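Local atomic coordinates of alpha,alpha-trehalose-phosphate synthase (UDP-forming) (PDB entry 5UOF), a protein that is a glycosyltransferase of family 20, built on the GT-B fold of two Rossmann-like domains that face each other across a cleft. Residues Phe107-Leu116 against Pro177-Phe185; Tyr276-Phe287 against Tyr366-Asn375. All coordinates share one frame; numbering follows the deposited sequence.

How the contacts relate
The two contacts lie in different halves of the GT-B fold, with centres about 29 Å apart and nearest atoms about 14 Å apart, and they share no helix or strand. Contact 1 belongs to the N-terminal half and is partly buried; two helices of nearly equal direction are joined mainly by aromatic rings and prolines, with one hydroxyl-to-carboxylate bond, and its edge reaches the second subunit. Contact 2 is buried in the C-terminal half, where a loop and the helix after it meet the end of a strand and the loop that follows. Its chemistry is more polar, combining backbone carbonyls, an enclosed arginine, a lysine-aspartate salt bridge and bridging waters.

Contact 1: Phe107-Leu116 against Pro177-Phe185; sequences FDRQEYAGYL and PPHDELVKF. With EDO (1,2-ethanediol), chain I.
Tyr112 spans to Pro178 and Glu181 across a pair of almost parallel helices in the N-terminal Rossmann-like domain. Segments 109-116 and 179-185 differ by 8° in direction, with axes 13.3 Å apart. With CG anti to the backbone N (chi1 -180°), the Tyr112 ring is carried out toward the other helix; Pro178 CG sits over the centre of one face, 3.6 Å from the centroid in a CH-pi contact, and Leu116 CG over the opposite face. Tyr112 OH donates to Glu181 OE2 at 2.7 Å; OE2 lies at the ring's edge and is met from above its carboxylate plane, which is turned 46° from the ring. Ahead of both helices, Pro177 CG rests over one face of the Phe107 ring, toward its rim and 3.6 Å from Phe107 CG. Leu116 and Phe185 cross at about a right angle, with Leu116 CD2 3.5 Å from Phe185 CE2.

O1 of a bound 1,2-ethanediol donates to Leu116 O at 2.8 Å; His148 ND1 also bonds this molecule. Phe89 packs against Phe107, Tyr112 and Tyr115. Arg109 salt-bridges Asp415 and Asp421 of the second subunit. Asp108 N-caps the first helix, its OD2 accepting from Glu111 N at 2.9 Å on the anti lone pair.

Contact 2: Tyr276-Phe287 against Tyr366-Asn375; sequences YSKGLVERFQAF and YVTPLRDGMN
Arg283 lays its aliphatic chain over the Tyr366 ring, with CD above the centre of one face, 3.5 Å from the centroid, in a CH-pi contact. Bends at chi2 (87°) and chi3 (56°) fold the arginine back toward its own helix start, where NH2 donates to Lys278 O at 2.9 Å and also forms a salt bridge with Asp272. Leu280 CD2 lies over the centre of one guanidinium face and Thr368 N over the other, sandwiching the flat group; that buried Thr368 N has no polar partner. At the guanidinium edge, in plane, a water accepts from Arg283 NE. Tyr366 OH donates to Arg283 O at 2.7 Å, in the carbonyl plane and on a lone pair.

Strand 364-367 lies next to strand 266-271 in the parallel sheet of the C-terminal Rossmann-like domain, and the loops leaving these two strands meet here. Ser277 O takes weak bonds from both Leu370 N (2.7 Å) and Arg371 N (3.3 Å). Leu370 CG packs 3.6 Å from Gly279 CA.

Lys278 starts away from the facing loop, but a bend at chi2 (-56°) brings NZ to Asp372 OD2 at 3.2 Å, a salt bridge. Asp372 OD1 forms an Asx turn with Met374 N, while OD2 also accepts from Asn375 ND2. A second water accepts from Lys278 NZ and donates to Arg371 O and to Ser277 OG, which is also bonded to Asp275 OD1.

Contact 1: Phe107-Leu116 against Pro177-Phe185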
loop_
_atom_site.group_PDB
_atom_site.type_symbol
_atom_site.label_atom_id
_atom_site.label_comp_id
_atom_site.label_asym_id
_atom_site.label_seq_id
_atom_site.Cartn_x
_atom_site.Cartn_y
_atom_site.Cartn_z
ATOM N N PHE A 107 -14.446 4.547 -2.347
ATOM C CA PHE A 107 -14.622 5.835 -3.002
ATOM C C PHE A 107 -16.031 6.015 -3.573
ATOM O O PHE A 107 -16.587 5.118 -4.211
ATOM C CB PHE A 107 -13.600 6.020 -4.120
ATOM C CG PHE A 107 -13.820 7.292 -4.890
ATOM C CD1 PHE A 107 -13.448 8.516 -4.344
ATOM C CD2 PHE A 107 -14.413 7.269 -6.139
ATOM C CE1 PHE A 107 -13.669 9.712 -5.041
ATOM C CE2 PHE A 107 -14.639 8.448 -6.839
ATOM C CZ PHE A 107 -14.256 9.673 -6.292
ATOM N N ASP A 108 -16.593 7.202 -3.373
ATOM C CA ASP A 108 -17.909 7.528 -3.911
ATOM C C ASP A 108 -17.895 8.965 -4.413
ATOM O O ASP A 108 -17.553 9.881 -3.664
ATOM C CB ASP A 108 -19.004 7.336 -2.857
ATOM C CG ASP A 108 -20.372 7.753 -3.361
ATOM O OD1 ASP A 108 -21.046 6.958 -4.053
ATOM O OD2 ASP A 108 -20.761 8.889 -3.083
ATOM N N ARG A 109 -18.279 9.159 -5.676
ATOM C CA ARG A 109 -18.193 10.493 -6.270
ATOM C C ARG A 109 -18.996 11.514 -5.481
ATOM O O ARG A 109 -18.545 12.647 -5.286
ATOM C CB ARG A 109 -18.671 10.468 -7.724
ATOM C CG ARG A 109 -17.651 9.870 -8.679
ATOM C CD ARG A 109 -18.133 9.926 -10.148
ATOM N NE ARG A 109 -17.145 9.252 -10.986
ATOM C CZ ARG A 109 -17.259 9.078 -12.293
ATOM N NH1 ARG A 109 -18.334 9.516 -12.922
ATOM N NH2 ARG A 109 -16.299 8.442 -12.959
ATOM N N GLN A 110 -20.204 11.148 -5.044
ATOM C CA GLN A 110 -21.029 12.147 -4.374
ATOM C C GLN A 110 -20.454 12.501 -3.011
ATOM O O GLN A 110 -20.530 13.663 -2.594
ATOM C CB GLN A 110 -22.473 11.661 -4.247
ATOM C CG GLN A 110 -23.140 11.337 -5.574
ATOM C CD GLN A 110 -22.824 12.349 -6.662
ATOM O OE1 GLN A 110 -22.978 13.558 -6.471
ATOM N NE2 GLN A 110 -22.375 11.855 -7.815
ATOM N N GLU A 111 -19.863 11.527 -2.315
ATOM C CA GLU A 111 -19.190 11.837 -1.055
ATOM C C GLU A 111 -18.011 12.772 -1.278
ATOM O O GLU A 111 -17.789 13.702 -0.497
ATOM C CB GLU A 111 -18.726 10.553 -0.360
ATOM C CG GLU A 111 -19.867 9.719 0.185
ATOM C CD GLU A 111 -19.387 8.500 0.954
ATOM O OE1 GLU A 111 -20.204 7.888 1.674
ATOM O OE2 GLU A 111 -18.194 8.168 0.849
ATOM N N TYR A 112 -17.249 12.550 -2.352
ATOM C CA TYR A 112 -16.128 13.434 -2.644
ATOM C C TYR A 112 -16.612 14.846 -2.944
ATOM O O TYR A 112 -16.032 15.823 -2.450
ATOM C CB TYR A 112 -15.298 12.872 -3.809
ATOM C CG TYR A 112 -14.110 13.740 -4.156
ATOM C CD1 TYR A 112 -13.166 14.077 -3.183
ATOM C CD2 TYR A 112 -13.927 14.228 -5.440
ATOM C CE1 TYR A 112 -12.087 14.886 -3.487
ATOM C CE2 TYR A 112 -12.841 15.043 -5.756
ATOM C CZ TYR A 112 -11.930 15.363 -4.771
ATOM O OH TYR A 112 -10.854 16.155 -5.084
ATOM N N ALA A 113 -17.677 14.977 -3.743
ATOM C CA ALA A 113 -18.258 16.299 -3.969
ATOM C C ALA A 113 -18.678 16.939 -2.653
ATOM O O ALA A 113 -18.518 18.153 -2.465
ATOM C CB ALA A 113 -19.454 16.210 -4.919
ATOM N N GLY A 114 -19.217 16.137 -1.730
ATOM C CA GLY A 114 -19.640 16.679 -0.444
ATOM C C GLY A 114 -18.477 17.172 0.397
ATOM O O GLY A 114 -18.591 18.172 1.109
ATOM N N TYR A 115 -17.357 16.453 0.349
ATOM C CA TYR A 115 -16.119 16.868 1.009
ATOM C C TYR A 115 -15.646 18.224 0.509
ATOM O O TYR A 115 -15.354 19.135 1.302
ATOM C CB TYR A 115 -15.082 15.784 0.733
ATOM C CG TYR A 115 -13.662 15.997 1.161
ATOM C CD1 TYR A 115 -13.317 16.048 2.499
ATOM C CD2 TYR A 115 -12.643 16.025 0.221
ATOM C CE1 TYR A 115 -11.991 16.184 2.888
ATOM C CE2 TYR A 115 -11.322 16.143 0.598
ATOM C CZ TYR A 115 -11.001 16.224 1.937
ATOM O OH TYR A 115 -9.683 16.331 2.328
ATOM N N LEU A 116 -15.588 18.389 -0.816
ATOM C CA LEU A 116 -15.262 19.697 -1.373
ATOM C C LEU A 116 -16.276 20.748 -0.936
ATOM O O LEU A 116 -15.899 21.870 -0.568
ATOM C CB LEU A 116 -15.195 19.623 -2.897
ATOM C CG LEU A 116 -14.201 18.605 -3.471
ATOM C CD1 LEU A 116 -14.061 18.797 -4.982
ATOM C CD2 LEU A 116 -12.849 18.658 -2.762
ATOM N N PRO A 177 -9.045 7.924 -6.063
ATOM C CA PRO A 177 -9.211 8.302 -7.483
ATOM C C PRO A 177 -8.914 9.775 -7.744
ATOM O O PRO A 177 -8.261 10.092 -8.750
ATOM C CB PRO A 177 -10.675 7.929 -7.780
ATOM C CG PRO A 177 -10.905 6.713 -6.872
ATOM C CD PRO A 177 -10.156 7.080 -5.582
ATOM N N PRO A 178 -9.329 10.733 -6.866
ATOM C CA PRO A 178 -8.968 12.140 -7.143
ATOM C C PRO A 178 -7.603 12.580 -6.601
ATOM O O PRO A 178 -7.417 13.749 -6.238
ATOM C CB PRO A 178 -10.108 12.922 -6.478
ATOM C CG PRO A 178 -10.472 12.074 -5.292
ATOM C CD PRO A 178 -10.349 10.645 -5.797
ATOM N N HIS A 179 -6.616 11.678 -6.621
ATOM C CA HIS A 179 -5.306 11.979 -6.037
ATOM C C HIS A 179 -4.666 13.212 -6.668
ATOM O O HIS A 179 -4.060 14.026 -5.966
ATOM C CB HIS A 179 -4.379 10.768 -6.183
ATOM C CG HIS A 179 -4.250 10.262 -7.587
ATOM N ND1 HIS A 179 -3.296 10.729 -8.467
ATOM C CD2 HIS A 179 -4.945 9.311 -8.252
ATOM C CE1 HIS A 179 -3.417 10.092 -9.619
ATOM N NE2 HIS A 179 -4.404 9.220 -9.512
ATOM N N ASP A 180 -4.772 13.362 -7.993
ATOM C CA ASP A 180 -4.167 14.527 -8.637
ATOM C C ASP A 180 -4.773 15.825 -8.118
ATOM O O ASP A 180 -4.051 16.795 -7.855
ATOM C CB ASP A 180 -4.318 14.451 -10.158
ATOM C CG ASP A 180 -3.768 15.692 -10.859
ATOM O OD1 ASP A 180 -2.529 15.811 -10.977
ATOM O OD2 ASP A 180 -4.571 16.561 -11.277
ATOM N N GLU A 181 -6.097 15.861 -7.951
ATOM C CA GLU A 181 -6.738 17.075 -7.452
ATOM C C GLU A 181 -6.383 17.333 -5.990
ATOM O O GLU A 181 -6.225 18.491 -5.580
ATOM C CB GLU A 181 -8.249 16.970 -7.633
ATOM C CG GLU A 181 -8.998 18.257 -7.320
ATOM C CD GLU A 181 -10.441 18.218 -7.777
ATOM O OE1 GLU A 181 -10.899 19.205 -8.394
ATOM O OE2 GLU A 181 -11.117 17.205 -7.518
ATOM N N LEU A 182 -6.267 16.270 -5.185
ATOM C CA LEU A 182 -5.862 16.451 -3.794
ATOM C C LEU A 182 -4.479 17.072 -3.708
ATOM O O LEU A 182 -4.234 17.955 -2.873
ATOM C CB LEU A 182 -5.888 15.123 -3.047
ATOM C CG LEU A 182 -7.275 14.502 -2.875
ATOM C CD1 LEU A 182 -7.156 13.184 -2.182
ATOM C CD2 LEU A 182 -8.188 15.426 -2.092
ATOM N N VAL A 183 -3.552 16.615 -4.554
ATOM C CA VAL A 183 -2.205 17.170 -4.514
ATOM C C VAL A 183 -2.212 18.622 -4.990
ATOM O O VAL A 183 -1.501 19.470 -4.434
ATOM C CB VAL A 183 -1.242 16.280 -5.321
ATOM C CG1 VAL A 183 0.067 16.998 -5.565
ATOM C CG2 VAL A 183 -0.996 14.953 -4.577
ATOM N N LYS A 184 -3.044 18.945 -5.989
ATOM C CA LYS A 184 -3.236 20.350 -6.350
ATOM C C LYS A 184 -3.713 21.172 -5.152
ATOM O O LYS A 184 -3.213 22.278 -4.911
ATOM C CB LYS A 184 -4.225 20.479 -7.509
ATOM C CG LYS A 184 -4.459 21.935 -7.936
ATOM C CD LYS A 184 -5.480 22.045 -9.078
ATOM C CE LYS A 184 -6.854 21.587 -8.625
ATOM N NZ LYS A 184 -7.896 21.777 -9.674
ATOM N N PHE A 185 -4.683 20.652 -4.393
ATOM C CA PHE A 185 -5.138 21.343 -3.186
ATOM C C PHE A 185 -3.989 21.579 -2.217
ATOM O O PHE A 185 -3.871 22.663 -1.619
ATOM C CB PHE A 185 -6.225 20.531 -2.488
ATOM C CG PHE A 185 -7.497 20.402 -3.274
ATOM C CD1 PHE A 185 -7.825 21.313 -4.266
ATOM C CD2 PHE A 185 -8.384 19.376 -2.987
ATOM C CE1 PHE A 185 -9.009 21.191 -4.975
ATOM C CE2 PHE A 185 -9.567 19.245 -3.695
ATOM C CZ PHE A 185 -9.879 20.152 -4.687
HETATM C C1 EDO I . -12.657 23.019 -1.795
HETATM O O1 EDO I . -14.012 23.019 -2.238
HETATM C C2 EDO I . -11.737 23.233 -2.984
HETATM O O2 EDO I . -11.802 24.592 -3.433
#

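Contact 2: Tyr276-Phe287 against Tyr366-Asn375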
loop_
_atom_site.group_PDB
_atom_site.type_symbol
_atom_site.label_atom_id
_atom_site.label_comp_id
_atom_site.label_asym_id
_atom_site.label_seq_id
_atom_site.Cartn_x
_atom_site.Cartn_y
_atom_site.Cartn_z
ATOM N N TYR A 276 -8.664 0.218 12.242
ATOM C CA TYR A 276 -7.978 -0.858 11.541
ATOM C C TYR A 276 -6.495 -0.599 11.318
ATOM O O TYR A 276 -5.802 -1.492 10.825
ATOM C CB TYR A 276 -8.667 -1.147 10.207
ATOM C CG TYR A 276 -9.891 -2.007 10.403
ATOM C CD1 TYR A 276 -9.774 -3.277 10.966
ATOM C CD2 TYR A 276 -11.156 -1.549 10.069
ATOM C CE1 TYR A 276 -10.879 -4.076 11.171
ATOM C CE2 TYR A 276 -12.282 -2.351 10.271
ATOM C CZ TYR A 276 -12.130 -3.614 10.825
ATOM O OH TYR A 276 -13.222 -4.424 11.039
ATOM N N SER A 277 -5.977 0.568 11.690
ATOM C CA SER A 277 -4.540 0.774 11.612
ATOM C C SER A 277 -3.796 0.235 12.829
ATOM O O SER A 277 -2.565 0.206 12.811
ATOM C CB SER A 277 -4.219 2.265 11.458
ATOM O OG SER A 277 -4.397 2.947 12.689
ATOM N N LYS A 278 -4.504 -0.193 13.873
ATOM C CA LYS A 278 -3.848 -0.480 15.142
ATOM C C LYS A 278 -3.314 -1.901 15.248
ATOM O O LYS A 278 -2.416 -2.146 16.065
ATOM C CB LYS A 278 -4.812 -0.206 16.298
ATOM C CG LYS A 278 -5.287 1.247 16.358
ATOM C CD LYS A 278 -4.099 2.172 16.439
ATOM C CE LYS A 278 -4.540 3.600 16.723
ATOM N NZ LYS A 278 -3.340 4.463 16.799
ATOM N N GLY A 279 -3.815 -2.835 14.445
ATOM C CA GLY A 279 -3.334 -4.210 14.531
ATOM C C GLY A 279 -3.548 -4.836 15.893
ATOM O O GLY A 279 -2.647 -5.505 16.425
ATOM N N LEU A 280 -4.723 -4.621 16.486
ATOM C CA LEU A 280 -4.909 -5.063 17.864
ATOM C C LEU A 280 -5.070 -6.579 17.956
ATOM O O LEU A 280 -4.736 -7.169 18.987
ATOM C CB LEU A 280 -6.093 -4.328 18.482
ATOM C CG LEU A 280 -5.707 -2.870 18.745
ATOM C CD1 LEU A 280 -6.931 -1.989 19.010
ATOM C CD2 LEU A 280 -4.733 -2.812 19.924
ATOM N N VAL A 281 -5.570 -7.234 16.905
ATOM C CA VAL A 281 -5.565 -8.695 16.912
ATOM C C VAL A 281 -4.136 -9.204 16.987
ATOM O O VAL A 281 -3.813 -10.099 17.781
ATOM C CB VAL A 281 -6.281 -9.257 15.675
ATOM C CG1 VAL A 281 -5.998 -10.758 15.547
ATOM C CG2 VAL A 281 -7.776 -8.993 15.770
ATOM N N GLU A 282 -3.270 -8.650 16.135
ATOM C CA GLU A 282 -1.860 -9.022 16.145
ATOM C C GLU A 282 -1.241 -8.735 17.500
ATOM O O GLU A 282 -0.443 -9.527 18.007
ATOM C CB GLU A 282 -1.106 -8.265 15.050
ATOM C CG GLU A 282 -1.452 -8.692 13.626
ATOM C CD GLU A 282 -2.677 -7.992 13.061
ATOM O OE1 GLU A 282 -2.934 -8.145 11.848
ATOM O OE2 GLU A 282 -3.383 -7.289 13.811
ATOM N N ARG A 283 -1.598 -7.596 18.093
ATOM C CA ARG A 283 -1.108 -7.237 19.421
ATOM C C ARG A 283 -1.388 -8.353 20.427
ATOM O O ARG A 283 -0.486 -8.815 21.147
ATOM C CB ARG A 283 -1.787 -5.922 19.841
ATOM C CG ARG A 283 -1.122 -5.151 20.976
ATOM C CD ARG A 283 -0.047 -4.212 20.457
ATOM N NE ARG A 283 -0.568 -3.282 19.450
ATOM C CZ ARG A 283 -1.075 -2.082 19.714
ATOM N NH1 ARG A 283 -1.156 -1.645 20.964
ATOM N NH2 ARG A 283 -1.527 -1.321 18.717
ATOM N N PHE A 284 -2.641 -8.799 20.486
ATOM C CA PHE A 284 -3.025 -9.836 21.430
ATOM C C PHE A 284 -2.354 -11.156 21.085
ATOM O O PHE A 284 -1.905 -11.878 21.979
ATOM C CB PHE A 284 -4.538 -10.042 21.439
ATOM C CG PHE A 284 -5.327 -8.932 22.099
ATOM C CD1 PHE A 284 -4.729 -7.737 22.466
ATOM C CD2 PHE A 284 -6.672 -9.121 22.363
ATOM C CE1 PHE A 284 -5.485 -6.729 23.071
ATOM C CE2 PHE A 284 -7.433 -8.116 22.965
ATOM C CZ PHE A 284 -6.827 -6.927 23.323
ATOM N N GLN A 285 -2.315 -11.502 19.797
ATOM C CA GLN A 285 -1.813 -12.820 19.418
ATOM C C GLN A 285 -0.318 -12.945 19.679
ATOM O O GLN A 285 0.171 -14.046 19.951
ATOM C CB GLN A 285 -2.123 -13.106 17.943
ATOM C CG GLN A 285 -3.614 -13.326 17.690
ATOM C CD GLN A 285 -3.916 -13.734 16.260
ATOM O OE1 GLN A 285 -3.037 -13.719 15.403
ATOM N NE2 GLN A 285 -5.171 -14.101 15.998
ATOM N N ALA A 286 0.426 -11.849 19.559
ATOM C CA ALA A 286 1.847 -11.928 19.875
ATOM C C ALA A 286 2.072 -12.121 21.367
ATOM O O ALA A 286 3.023 -12.799 21.762
ATOM C CB ALA A 286 2.569 -10.681 19.377
ATOM N N PHE A 287 1.219 -11.528 22.210
ATOM C CA PHE A 287 1.307 -11.787 23.645
ATOM C C PHE A 287 0.994 -13.247 23.942
ATOM O O PHE A 287 1.668 -13.889 24.758
ATOM C CB PHE A 287 0.348 -10.854 24.389
ATOM C CG PHE A 287 0.428 -10.957 25.887
ATOM C CD1 PHE A 287 1.555 -10.528 26.566
ATOM C CD2 PHE A 287 -0.638 -11.469 26.619
ATOM C CE1 PHE A 287 1.624 -10.623 27.961
ATOM C CE2 PHE A 287 -0.576 -11.551 28.005
ATOM C CZ PHE A 287 0.554 -11.141 28.672
ATOM N N TYR A 366 3.597 -1.313 25.017
ATOM C CA TYR A 366 3.410 -2.196 23.866
ATOM C C TYR A 366 2.627 -1.404 22.824
ATOM O O TYR A 366 1.396 -1.330 22.871
ATOM C CB TYR A 366 2.685 -3.441 24.331
ATOM C CG TYR A 366 2.522 -4.583 23.356
ATOM C CD1 TYR A 366 3.305 -4.702 22.225
ATOM C CD2 TYR A 366 1.584 -5.572 23.622
ATOM C CE1 TYR A 366 3.132 -5.800 21.354
ATOM C CE2 TYR A 366 1.412 -6.651 22.785
ATOM C CZ TYR A 366 2.174 -6.760 21.652
ATOM O OH TYR A 366 1.957 -7.837 20.827
ATOM N N VAL A 367 3.361 -0.780 21.899
ATOM C CA VAL A 367 2.792 0.213 20.986
ATOM C C VAL A 367 3.153 -0.152 19.552
ATOM O O VAL A 367 4.109 0.383 18.980
ATOM C CB VAL A 367 3.302 1.621 21.350
ATOM C CG1 VAL A 367 2.582 2.686 20.535
ATOM C CG2 VAL A 367 3.141 1.878 22.843
ATOM N N THR A 368 2.400 -1.055 18.944
ATOM C CA THR A 368 2.804 -1.627 17.657
ATOM C C THR A 368 1.686 -1.538 16.620
ATOM O O THR A 368 1.278 -2.549 16.036
ATOM C CB THR A 368 3.280 -3.066 17.853
ATOM O OG1 THR A 368 2.216 -3.862 18.388
ATOM C CG2 THR A 368 4.486 -3.117 18.824
ATOM N N PRO A 369 1.209 -0.323 16.317
ATOM C CA PRO A 369 0.201 -0.177 15.258
ATOM C C PRO A 369 0.757 -0.597 13.912
ATOM O O PRO A 369 1.960 -0.502 13.663
ATOM C CB PRO A 369 -0.110 1.328 15.261
ATOM C CG PRO A 369 1.173 1.966 15.780
ATOM C CD PRO A 369 1.641 0.983 16.849
ATOM N N LEU A 370 -0.146 -1.028 13.023
ATOM C CA LEU A 370 0.270 -1.383 11.667
ATOM C C LEU A 370 0.751 -0.165 10.896
ATOM O O LEU A 370 1.605 -0.291 10.012
ATOM C CB LEU A 370 -0.879 -2.047 10.911
ATOM C CG LEU A 370 -1.483 -3.242 11.640
ATOM C CD1 LEU A 370 -2.573 -3.889 10.777
ATOM C CD2 LEU A 370 -0.390 -4.250 12.030
ATOM N N ARG A 371 0.214 1.014 11.218
ATOM C CA ARG A 371 0.581 2.255 10.555
ATOM C C ARG A 371 0.075 3.410 11.409
ATOM O O ARG A 371 -1.074 3.386 11.865
ATOM C CB ARG A 371 -0.014 2.286 9.139
ATOM C CG ARG A 371 0.301 3.523 8.318
ATOM C CD ARG A 371 1.790 3.743 8.143
ATOM N NE ARG A 371 2.405 2.770 7.241
ATOM C CZ ARG A 371 3.536 3.000 6.577
ATOM N NH1 ARG A 371 4.146 4.173 6.702
ATOM N NH2 ARG A 371 4.032 2.074 5.762
ATOM N N ASP A 372 0.934 4.412 11.632
ATOM C CA ASP A 372 0.574 5.541 12.487
ATOM C C ASP A 372 1.408 6.749 12.081
ATOM O O ASP A 372 2.628 6.642 11.927
ATOM C CB ASP A 372 0.816 5.175 13.961
ATOM C CG ASP A 372 0.080 6.091 14.938
ATOM O OD1 ASP A 372 0.084 7.329 14.742
ATOM O OD2 ASP A 372 -0.474 5.564 15.928
ATOM N N GLY A 373 0.753 7.894 11.892
ATOM C CA GLY A 373 1.494 9.090 11.521
ATOM C C GLY A 373 2.596 9.435 12.506
ATOM O O GLY A 373 3.644 9.965 12.118
ATOM N N MET A 374 2.365 9.176 13.792
ATOM C CA MET A 374 3.360 9.497 14.808
ATOM C C MET A 374 3.250 8.504 15.955
ATOM O O MET A 374 4.126 7.652 16.119
ATOM C CB MET A 374 3.187 10.953 15.285
ATOM C CG MET A 374 4.156 11.383 16.401
ATOM S SD MET A 374 5.892 11.095 15.973
ATOM C CE MET A 374 6.063 12.033 14.447
ATOM N N ASN A 375 2.146 8.597 16.707
ATOM C CA ASN A 375 1.794 7.837 17.906
ATOM C C ASN A 375 2.348 8.526 19.144
ATOM O O ASN A 375 3.508 8.324 19.529
ATOM C CB ASN A 375 2.246 6.375 17.872
ATOM C CG ASN A 375 1.530 5.555 18.912
ATOM O OD1 ASN A 375 1.754 5.742 20.104
ATOM N ND2 ASN A 375 0.622 4.689 18.477
HETATM O O HOH W 1 -2.779 4.560 13.876
HETATM O O HOH W 2 -0.158 -4.549 16.800
#